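Local coordinates for heat shock protein 16 (Schizosaccharomyces pombe, PDB 3W1Z) that forms a 16-subunit alpha-crystallin-domain assembly and probably acts as a chaperone that binds unfolded proteins, at residues I115-N118 and L123-V126. Residues are numbered along the deposited sequence; the frame is centred on the assembly and turned at random.
Sequences IEAN and LLTV
Asn118 and Thr125 form a hydrogen-bonded antiparallel pair in the beta hairpin 116-120/123-129, which forms one edge of a sheet in the alpha-crystallin domain's beta sandwich. Strand 116-120 is the outermost of its sheet within the chain, whereas 123-129 runs between it and 47-53. The backbones of Asn118 and Thr125 exchange two bonds: Asn118 N donates to Thr125 O at 2.9 Å (168°), and Thr125 N donates back to Asn118 O, nearly straight at 176°. Thr125 O takes a second, weaker approach from the CA-H of Ala117, with CA 3.4 Å from that oxygen.

One step along, Ala117 and Val126 make a non-hydrogen-bonded pair, their side chains on the face turned to the second sheet, where Val126 meets Val64 and Leu71. Ala117 offers a lone methyl to two neighbours: its CB lies 4.2 Å from Val126 CG2 and equally far from Leu124 CD1. Leu124 reaches onward to Val64 and Ile73, so the hairpin contributes to the hydrophobic filling of the sandwich. Along the same edge, Ile140 of a second subunit packs on Ile115 and Ala117, and Ala117 shares backbone hydrogen bonds with that chain, much as the C-terminal extension of small heat shock proteins docks on a neighbouring domain.

The other face carries Asn118 and Thr125, the latter's OG1 hydrogen-bonded to Asp51 of strand 47-53. Just before strand 116-120 begins, Ile115 and Val126 meet by one branch each: Ile115 CG2 and Val126 CG1, each anti to its own residue's backbone nitrogen, touch at 4.0 Å.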
# COMPACT_ATOMS: atom_id res chain seq x y z
N ILE B 115 22.30 20.43 29.26
CA ILE B 115 21.93 20.82 27.91
C ILE B 115 22.30 22.27 27.64
O ILE B 115 21.93 23.16 28.41
CB ILE B 115 20.42 20.64 27.65
CG1 ILE B 115 20.01 19.17 27.77
CG2 ILE B 115 20.04 21.16 26.27
CD1 ILE B 115 18.53 18.95 27.59
N GLU B 116 23.02 22.51 26.55
CA GLU B 116 23.41 23.86 26.17
C GLU B 116 23.21 24.10 24.67
O GLU B 116 23.28 23.16 23.87
CB GLU B 116 24.86 24.13 26.58
CG GLU B 116 25.83 23.02 26.21
CD GLU B 116 27.17 23.16 26.90
OE1 GLU B 116 27.30 24.04 27.78
OE2 GLU B 116 28.10 22.40 26.56
N ALA B 117 22.93 25.35 24.29
CA ALA B 117 22.60 25.67 22.91
C ALA B 117 23.37 26.88 22.39
O ALA B 117 23.42 27.93 23.04
CB ALA B 117 21.10 25.89 22.76
N ASN B 118 23.96 26.74 21.21
CA ASN B 118 24.74 27.81 20.58
C ASN B 118 24.14 28.23 19.25
O ASN B 118 23.98 27.40 18.35
CB ASN B 118 26.18 27.36 20.38
CG ASN B 118 26.77 26.70 21.60
OD1 ASN B 118 26.57 25.51 21.84
ND2 ASN B 118 27.51 27.47 22.40
N LEU B 123 22.31 29.13 12.26
CA LEU B 123 22.29 27.74 12.67
C LEU B 123 22.29 27.61 14.19
O LEU B 123 23.17 28.15 14.87
CB LEU B 123 23.47 26.96 12.07
CG LEU B 123 23.46 25.45 12.31
CD1 LEU B 123 22.32 24.78 11.55
CD2 LEU B 123 24.79 24.82 11.94
N LEU B 124 21.29 26.91 14.71
CA LEU B 124 21.18 26.65 16.13
C LEU B 124 21.62 25.23 16.44
O LEU B 124 21.02 24.27 15.97
CB LEU B 124 19.74 26.85 16.60
CG LEU B 124 19.46 26.36 18.02
CD1 LEU B 124 19.94 27.37 19.05
CD2 LEU B 124 17.99 26.05 18.20
N THR B 125 22.67 25.09 17.24
CA THR B 125 23.16 23.78 17.63
C THR B 125 22.86 23.49 19.09
O THR B 125 23.36 24.17 19.99
CB THR B 125 24.67 23.64 17.39
OG1 THR B 125 24.95 23.77 15.99
CG2 THR B 125 25.17 22.29 17.87
N VAL B 126 22.03 22.48 19.33
CA VAL B 126 21.74 22.03 20.68
C VAL B 126 22.60 20.80 20.99
O VAL B 126 22.77 19.93 20.14
CB VAL B 126 20.25 21.67 20.86
CG1 VAL B 126 19.96 21.30 22.31
CG2 VAL B 126 19.37 22.83 20.42